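Local coordinates for protein Poly(Beta-D-mannuronate) lyase (Pseudopedobacter saltans, PDB 7O79) that probably cleaves poly(beta-D-mannuronate), the mannuronate-rich part of alginate, as a family 6 polysaccharide lyase built on a parallel beta-helix, at residues S89-N94 with E101-V106; K162-P165 with G171-I174; N198-A203 with E209-K214. All blocks are in the same frame, centred on the assembly; numbering follows the deposited sequence.

Contact 1: residues S89-N94 with E101-V106; sequences SVIQFN and ENTAIV
T103 is the first residue of 101-106 to meet the other segment. Its CG2 methyl lies 4.4 Å from CD1 of I91. The methyl stands anti to the backbone N, while the hydroxyl takes the place beside that N (chi1 -64°) and turns back to the chain. OG1 of T103 bonds to the carbonyl O of E101 at 3.2 Å, from well above the carbonyl plane. The polar atom is thus kept out of the apolar approach. A104 points away, onto S133 of the next coil. This alternation suits the parallel beta-helix of the pectate lyase-like clan, where every second side chain of a strand enters the core. I105 enters it next and loses the most surface to the other segment. Its terminal CD1 does the touching. That methyl lies 3.9 Å from CG1 of V90 and also 3.9 Å from CD1 of I91. I105 slides past both side chains in the opposite direction, and methyl ends make the contact. V90 and I91 sit where the chain turns a corner between two faces. CG1 of V90 reaches I105 because it is anti to the backbone N (chi1 173°). The corner carries its own clasp: OG of S89 donates to the carbonyl O of I91 at 2.7 Å. W119 and F134 also pack on I105, and F80 lies against V90 and I91.

Contact 2: residues K162-P165 with G171-I174; sequences KDIP and GREI
R172 grips the backbone of P165 end-on. Both NH1 and NH2 donate to the one carbonyl O of P165, each at 3.0 Å. The two N-H...O angles are moderately bent, 147° from NH1 and 145° from NH2. That oxygen lies at the edge of the guanidinium group, almost exactly in its plane. NH2 meets it in the carbonyl plane, and NH1 is slightly tilted from that plane. A bend at chi3 (61°) turns the head of R172 toward P165. The third nitrogen, NE, donates to the carbonyl O of N139, and NH1 has a further, weak bond to OG1 of T167. The backbone amides of G171 and R172 are satisfied too, both by OE2 of E206. An apolar contact lies beside this polar one. CG2 of I164 is 3.9 Å from NH2 of R172 and 3.9 Å from CD1 of I174. The two isoleucines cross obliquely, and the CD1 methyl of I174 fits against CG1 and CG2 of I164. These loop residues join strand 155-162 to strand 175-177 in one coil of the beta-helix. A methionine in place of R172 would probably leave the carbonyl groups of P165 and N139 without their donors and let the loop shift. The buried arginine therefore works mainly through backbone carbonyls, tying separate turns of loop together by hydrogen bonds.

Contact 3: residues N198-A203 with E209-K214; sequences NLFERA and EIISLK
Strand 199-201 presents F200 to the corner formed by I210 and I211, with CA of F200 9.2 Å from CA of I210, too far for backbone pairing. The side chains fill the distance. F200 points toward the corner, its ring set beside the backbone N (chi1 -59°). CD2 of F200 lies 4.1 Å from CG2 of I210. On the far end of the ring, CZ of F200 lies 4.0 Å from CD1 of I211. Both methyls come to the ring obliquely. I210 offers its short branch, CG2, which is anti to the backbone N because CG1 takes the place beside that N (chi1 -60°). I211 offers the end of its long branch and crosses F200 at about a right angle. The contact spans the interior of a parallel beta-helix, from one face of a coil to the next corner of the same turn. The ring of F161, in the strand of the coil before, meets that of F200 with the planes about 20° apart, while V225 packs on F200 and I210, and I174 touches F200. Just before the strand, OD1 of N198 takes the amide of C159 as OD1 of N223 takes that of N198, a relay like that of the asparagine ladders of parallel beta-helices. Past the corner, OG of S212 donates to OE2 of E209 at 2.6 Å, bridging the residues that flank I210 and I211.

In the fold
The three contacts lie in series along the same beta-helix, contacts 2 and 3 on neighbouring coils and contact 1 further back toward the N-terminus. The centre of contact 1 is about 15 Å from that of contact 2 and about 17 Å from that of contact 3, and it touches neither. The nearest atoms of contacts 1 and 2 are about 7 Å apart. Contacts 2 and 3 are adjacent, centres about 8 Å apart. Probable backbone hydrogen bonds join them, from N of I174 to O of I210 at 2.8 Å and from D163 N to E201 O at 3.0 Å. E206, in the loop between the segments of contact 3, also bonds to backbone amides of contact 2.

Contact 1: residues S89-N94 with E101-V106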
loop_
_atom_site.group_PDB
_atom_site.type_symbol
_atom_site.label_atom_id
_atom_site.label_comp_id
_atom_site.label_asym_id
_atom_site.label_seq_id
_atom_site.Cartn_x
_atom_site.Cartn_y
_atom_site.Cartn_z
ATOM N N SER A 89 -2.920 17.660 1.151
ATOM C CA SER A 89 -2.446 16.607 2.039
ATOM C C SER A 89 -2.038 17.231 3.364
ATOM O O SER A 89 -1.554 18.369 3.410
ATOM C CB SER A 89 -1.260 15.837 1.433
ATOM O OG SER A 89 -0.799 14.826 2.332
ATOM N N VAL A 90 -2.242 16.494 4.453
ATOM C CA VAL A 90 -1.827 17.027 5.752
ATOM C C VAL A 90 -0.309 17.170 5.804
ATOM O O VAL A 90 0.225 18.199 6.233
ATOM C CB VAL A 90 -2.352 16.139 6.890
ATOM C CG1 VAL A 90 -1.789 16.580 8.213
ATOM C CG2 VAL A 90 -3.878 16.166 6.911
ATOM N N ILE A 91 0.407 16.143 5.370
ATOM C CA ILE A 91 1.864 16.146 5.344
ATOM C C ILE A 91 2.302 15.881 3.912
ATOM O O ILE A 91 1.741 15.007 3.239
ATOM C CB ILE A 91 2.436 15.084 6.306
ATOM C CG1 ILE A 91 2.196 15.511 7.754
ATOM C CG2 ILE A 91 3.938 14.902 6.053
ATOM C CD1 ILE A 91 2.263 14.396 8.734
ATOM N N GLN A 92 3.305 16.616 3.439
ATOM C CA GLN A 92 3.726 16.457 2.054
ATOM C C GLN A 92 5.245 16.485 1.926
ATOM O O GLN A 92 5.899 17.419 2.405
ATOM C CB GLN A 92 3.080 17.524 1.166
ATOM C CG GLN A 92 3.252 17.244 -0.316
ATOM C CD GLN A 92 2.202 17.923 -1.187
ATOM O OE1 GLN A 92 1.068 18.155 -0.755
ATOM N NE2 GLN A 92 2.590 18.271 -2.411
ATOM N N PHE A 93 5.801 15.445 1.286
ATOM C CA PHE A 93 7.237 15.352 1.000
ATOM C C PHE A 93 7.450 15.882 -0.413
ATOM O O PHE A 93 7.220 15.164 -1.388
ATOM C CB PHE A 93 7.739 13.911 1.105
ATOM C CG PHE A 93 7.750 13.342 2.521
ATOM C CD1 PHE A 93 6.605 12.776 3.067
ATOM C CD2 PHE A 93 8.918 13.345 3.282
ATOM C CE1 PHE A 93 6.610 12.243 4.361
ATOM C CE2 PHE A 93 8.936 12.805 4.582
ATOM C CZ PHE A 93 7.792 12.249 5.117
ATOM N N ASN A 94 7.911 17.131 -0.531
ATOM C CA ASN A 94 8.124 17.757 -1.834
ATOM C C ASN A 94 9.586 17.786 -2.260
ATOM O O ASN A 94 9.900 18.393 -3.285
ATOM C CB ASN A 94 7.580 19.190 -1.851
ATOM C CG ASN A 94 6.073 19.232 -1.874
ATOM O OD1 ASN A 94 5.442 18.518 -2.654
ATOM N ND2 ASN A 94 5.485 20.084 -1.028
ATOM N N GLU A 101 9.183 11.459 11.746
ATOM C CA GLU A 101 9.092 10.379 12.711
ATOM C C GLU A 101 8.445 10.865 13.992
ATOM O O GLU A 101 8.389 12.064 14.269
ATOM C CB GLU A 101 10.455 9.712 12.958
ATOM C CG GLU A 101 11.618 10.591 13.279
ATOM C CD GLU A 101 12.899 9.755 13.442
ATOM O OE1 GLU A 101 13.987 10.335 13.552
ATOM O OE2 GLU A 101 12.810 8.504 13.493
ATOM N N ASN A 102 7.892 9.894 14.730
ATOM C CA ASN A 102 7.264 10.105 16.031
ATOM C C ASN A 102 6.109 11.100 15.950
ATOM O O ASN A 102 5.874 11.867 16.875
ATOM C CB ASN A 102 8.292 10.544 17.082
ATOM C CG ASN A 102 7.991 9.967 18.465
ATOM O OD1 ASN A 102 7.290 8.962 18.587
ATOM N ND2 ASN A 102 8.529 10.594 19.510
ATOM N N THR A 103 5.354 11.057 14.854
ATOM C CA THR A 103 4.246 11.971 14.606
ATOM C C THR A 103 2.943 11.194 14.466
ATOM O O THR A 103 2.932 10.079 13.948
ATOM C CB THR A 103 4.532 12.803 13.342
ATOM O OG1 THR A 103 5.686 13.615 13.582
ATOM C CG2 THR A 103 3.331 13.684 12.922
ATOM N N ALA A 104 1.851 11.757 14.973
ATOM C CA ALA A 104 0.544 11.131 14.849
ATOM C C ALA A 104 -0.440 12.095 14.203
ATOM O O ALA A 104 -0.308 13.315 14.318
ATOM C CB ALA A 104 -0.005 10.668 16.204
ATOM N N ILE A 105 -1.407 11.526 13.487
ATOM C CA ILE A 105 -2.541 12.253 12.941
ATOM C C ILE A 105 -3.776 11.548 13.471
ATOM O O ILE A 105 -3.932 10.338 13.266
ATOM C CB ILE A 105 -2.544 12.264 11.406
ATOM C CG1 ILE A 105 -1.281 12.910 10.853
ATOM C CG2 ILE A 105 -3.747 13.041 10.906
ATOM C CD1 ILE A 105 -1.252 12.929 9.329
ATOM N N VAL A 106 -4.642 12.284 14.165
ATOM C CA VAL A 106 -5.745 11.676 14.911
ATOM C C VAL A 106 -7.046 12.353 14.501
ATOM O O VAL A 106 -7.193 13.567 14.668
ATOM C CB VAL A 106 -5.524 11.779 16.430
ATOM C CG1 VAL A 106 -6.744 11.275 17.206
ATOM C CG2 VAL A 106 -4.269 11.018 16.847
#

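Contact 2: residues K162-P165 with G171-I174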
loop_
_atom_site.group_PDB
_atom_site.type_symbol
_atom_site.label_atom_id
_atom_site.label_comp_id
_atom_site.label_asym_id
_atom_site.label_seq_id
_atom_site.Cartn_x
_atom_site.Cartn_y
_atom_site.Cartn_z
ATOM N N LYS A 162 -4.706 2.662 12.259
ATOM C CA LYS A 162 -5.700 2.122 13.171
ATOM C C LYS A 162 -7.062 2.763 12.940
ATOM O O LYS A 162 -7.160 3.988 12.829
ATOM C CB LYS A 162 -5.282 2.354 14.619
ATOM C CG LYS A 162 -6.300 1.867 15.630
ATOM C CD LYS A 162 -5.863 2.185 17.045
ATOM C CE LYS A 162 -6.448 1.191 18.048
ATOM N NZ LYS A 162 -6.201 1.634 19.453
ATOM N N ASP A 163 -8.108 1.932 12.927
ATOM C CA ASP A 163 -9.504 2.386 12.913
ATOM C C ASP A 163 -9.744 3.405 11.802
ATOM O O ASP A 163 -10.081 4.569 12.039
ATOM C CB ASP A 163 -9.927 2.978 14.262
ATOM C CG ASP A 163 -9.786 2.005 15.418
ATOM O OD1 ASP A 163 -9.964 0.786 15.225
ATOM O OD2 ASP A 163 -9.526 2.472 16.539
ATOM N N ILE A 164 -9.545 2.949 10.574
ATOM C CA ILE A 164 -9.867 3.782 9.422
ATOM C C ILE A 164 -11.286 3.358 9.052
ATOM O O ILE A 164 -11.476 2.256 8.510
ATOM C CB ILE A 164 -8.862 3.583 8.275
ATOM C CG1 ILE A 164 -7.416 3.734 8.792
ATOM C CG2 ILE A 164 -9.167 4.555 7.127
ATOM C CD1 ILE A 164 -7.084 5.052 9.472
ATOM N N PRO A 165 -12.309 4.149 9.388
ATOM C CA PRO A 165 -13.688 3.654 9.260
ATOM C C PRO A 165 -14.047 3.253 7.834
ATOM O O PRO A 165 -13.619 3.863 6.851
ATOM C CB PRO A 165 -14.542 4.825 9.761
ATOM C CG PRO A 165 -13.676 6.013 9.703
ATOM C CD PRO A 165 -12.258 5.531 9.889
ATOM N N GLY A 171 -10.822 4.867 -3.722
ATOM C CA GLY A 171 -10.072 6.060 -3.416
ATOM C C GLY A 171 -9.880 6.306 -1.945
ATOM O O GLY A 171 -9.423 7.386 -1.577
ATOM N N ARG A 172 -10.205 5.341 -1.091
ATOM C CA ARG A 172 -9.894 5.398 0.337
ATOM C C ARG A 172 -8.960 4.255 0.732
ATOM O O ARG A 172 -9.151 3.590 1.754
ATOM C CB ARG A 172 -11.176 5.396 1.172
ATOM C CG ARG A 172 -12.049 6.634 0.920
ATOM C CD ARG A 172 -13.175 6.727 1.955
ATOM N NE ARG A 172 -12.595 6.836 3.286
ATOM C CZ ARG A 172 -12.897 6.038 4.300
ATOM N NH1 ARG A 172 -13.789 5.064 4.130
ATOM N NH2 ARG A 172 -12.288 6.198 5.476
ATOM N N GLU A 173 -7.958 3.990 -0.109
ATOM C CA GLU A 173 -6.900 3.046 0.219
ATOM C C GLU A 173 -6.102 3.552 1.412
ATOM O O GLU A 173 -6.129 4.740 1.755
ATOM C CB GLU A 173 -5.954 2.856 -0.976
ATOM C CG GLU A 173 -6.636 2.403 -2.267
ATOM C CD GLU A 173 -7.129 3.549 -3.133
ATOM O OE1 GLU A 173 -7.346 3.316 -4.342
ATOM O OE2 GLU A 173 -7.301 4.679 -2.611
ATOM N N ILE A 174 -5.371 2.642 2.056
ATOM C CA ILE A 174 -4.407 3.125 3.045
ATOM C C ILE A 174 -3.134 3.604 2.351
ATOM O O ILE A 174 -2.572 4.649 2.712
ATOM C CB ILE A 174 -4.116 2.050 4.105
ATOM C CG1 ILE A 174 -5.427 1.541 4.731
ATOM C CG2 ILE A 174 -3.217 2.633 5.200
ATOM C CD1 ILE A 174 -6.421 2.662 5.139
#

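Contact 3: residues N198-A203 with E209-K214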
loop_
_atom_site.group_PDB
_atom_site.type_symbol
_atom_site.label_atom_id
_atom_site.label_comp_id
_atom_site.label_asym_id
_atom_site.label_seq_id
_atom_site.Cartn_x
_atom_site.Cartn_y
_atom_site.Cartn_z
ATOM N N ASN A 198 4.918 -2.451 9.054
ATOM C CA ASN A 198 3.841 -1.635 9.597
ATOM C C ASN A 198 2.738 -2.527 10.166
ATOM O O ASN A 198 2.585 -3.692 9.777
ATOM C CB ASN A 198 3.247 -0.713 8.528
ATOM C CG ASN A 198 4.277 0.194 7.912
ATOM O OD1 ASN A 198 4.747 1.139 8.545
ATOM N ND2 ASN A 198 4.689 -0.132 6.688
ATOM N N LEU A 199 1.961 -1.957 11.079
ATOM C CA LEU A 199 0.806 -2.611 11.686
ATOM C C LEU A 199 -0.479 -1.941 11.213
ATOM O O LEU A 199 -0.660 -0.730 11.384
ATOM C CB LEU A 199 0.901 -2.566 13.206
ATOM C CG LEU A 199 -0.259 -3.185 13.988
ATOM C CD1 LEU A 199 -0.449 -4.659 13.671
ATOM C CD2 LEU A 199 -0.046 -3.015 15.484
ATOM N N PHE A 200 -1.412 -2.724 10.710
ATOM C CA PHE A 200 -2.705 -2.238 10.308
ATOM C C PHE A 200 -3.756 -2.915 11.207
ATOM O O PHE A 200 -3.752 -4.106 11.336
ATOM C CB PHE A 200 -3.028 -2.583 8.867
ATOM C CG PHE A 200 -2.069 -2.049 7.857
ATOM C CD1 PHE A 200 -0.848 -2.641 7.648
ATOM C CD2 PHE A 200 -2.422 -1.006 7.059
ATOM C CE1 PHE A 200 0.007 -2.158 6.698
ATOM C CE2 PHE A 200 -1.566 -0.521 6.117
ATOM C CZ PHE A 200 -0.355 -1.092 5.937
ATOM N N GLU A 201 -4.608 -2.149 11.853
ATOM C CA GLU A 201 -5.666 -2.712 12.654
ATOM C C GLU A 201 -6.979 -2.035 12.343
ATOM O O GLU A 201 -7.145 -0.898 12.644
ATOM C CB GLU A 201 -5.335 -2.573 14.110
ATOM C CG GLU A 201 -6.300 -3.262 15.039
ATOM C CD GLU A 201 -5.583 -4.087 16.054
ATOM O OE1 GLU A 201 -4.371 -3.899 16.213
ATOM O OE2 GLU A 201 -6.232 -4.929 16.698
ATOM N N ARG A 202 -7.927 -2.791 11.844
ATOM C CA ARG A 202 -9.199 -2.256 11.399
ATOM C C ARG A 202 -9.018 -1.014 10.517
ATOM O O ARG A 202 -9.735 -0.072 10.627
ATOM C CB ARG A 202 -10.148 -2.027 12.571
ATOM C CG ARG A 202 -10.672 -3.334 13.106
ATOM C CD ARG A 202 -10.987 -3.321 14.580
ATOM N NE ARG A 202 -11.773 -4.496 14.941
ATOM C CZ ARG A 202 -11.328 -5.625 15.486
ATOM N NH1 ARG A 202 -10.072 -5.812 15.798
ATOM N NH2 ARG A 202 -12.179 -6.579 15.735
ATOM N N ALA A 203 -8.043 -1.071 9.627
ATOM C CA ALA A 203 -7.702 0.030 8.720
ATOM C C ALA A 203 -8.512 -0.064 7.431
ATOM O O ALA A 203 -7.977 -0.034 6.318
ATOM C CB ALA A 203 -6.205 0.040 8.435
ATOM N N GLU A 209 -8.963 -2.301 -1.550
ATOM C CA GLU A 209 -7.512 -2.370 -1.647
ATOM C C GLU A 209 -6.947 -1.626 -0.447
ATOM O O GLU A 209 -6.986 -0.399 -0.401
ATOM C CB GLU A 209 -7.033 -1.795 -2.972
ATOM C CG GLU A 209 -7.694 -2.475 -4.150
ATOM C CD GLU A 209 -7.098 -2.070 -5.492
ATOM O OE1 GLU A 209 -7.798 -2.208 -6.524
ATOM O OE2 GLU A 209 -5.933 -1.612 -5.517
ATOM N N ILE A 210 -6.481 -2.386 0.553
ATOM C CA ILE A 210 -5.779 -1.790 1.687
ATOM C C ILE A 210 -4.522 -1.096 1.194
ATOM O O ILE A 210 -4.271 0.085 1.481
ATOM C CB ILE A 210 -5.424 -2.874 2.726
ATOM C CG1 ILE A 210 -6.672 -3.581 3.252
ATOM C CG2 ILE A 210 -4.629 -2.238 3.891
ATOM C CD1 ILE A 210 -6.356 -4.842 4.084
ATOM N N ILE A 211 -3.697 -1.847 0.472
ATOM C CA ILE A 211 -2.521 -1.358 -0.238
ATOM C C ILE A 211 -2.816 -1.519 -1.722
ATOM O O ILE A 211 -3.316 -2.566 -2.151
ATOM C CB ILE A 211 -1.257 -2.133 0.182
ATOM C CG1 ILE A 211 -0.853 -1.738 1.605
ATOM C CG2 ILE A 211 -0.101 -1.889 -0.802
ATOM C CD1 ILE A 211 0.134 -2.698 2.283
ATOM N N SER A 212 -2.567 -0.473 -2.494
ATOM C CA SER A 212 -2.807 -0.501 -3.932
ATOM C C SER A 212 -1.508 -0.119 -4.624
ATOM O O SER A 212 -1.136 1.059 -4.659
ATOM C CB SER A 212 -3.957 0.426 -4.316
ATOM O OG SER A 212 -4.221 0.374 -5.707
ATOM N N LEU A 213 -0.822 -1.116 -5.179
ATOM C CA LEU A 213 0.355 -0.883 -6.006
ATOM C C LEU A 213 -0.081 -0.619 -7.445
ATOM O O LEU A 213 -0.755 -1.448 -8.058
ATOM C CB LEU A 213 1.316 -2.068 -5.943
ATOM C CG LEU A 213 1.668 -2.566 -4.532
ATOM C CD1 LEU A 213 2.696 -3.692 -4.597
ATOM C CD2 LEU A 213 2.200 -1.401 -3.702
ATOM N N LYS A 214 0.321 0.526 -7.981
ATOM C CA LYS A 214 0.058 0.923 -9.360
ATOM C C LYS A 214 1.344 1.409 -10.012
ATOM O O LYS A 214 1.399 2.488 -10.607
ATOM C CB LYS A 214 -1.014 2.006 -9.403
ATOM C CG LYS A 214 -2.416 1.504 -9.047
ATOM C CD LYS A 214 -3.441 2.636 -9.157
ATOM C CE LYS A 214 -4.874 2.082 -9.158
ATOM N NZ LYS A 214 -5.902 3.151 -8.957
#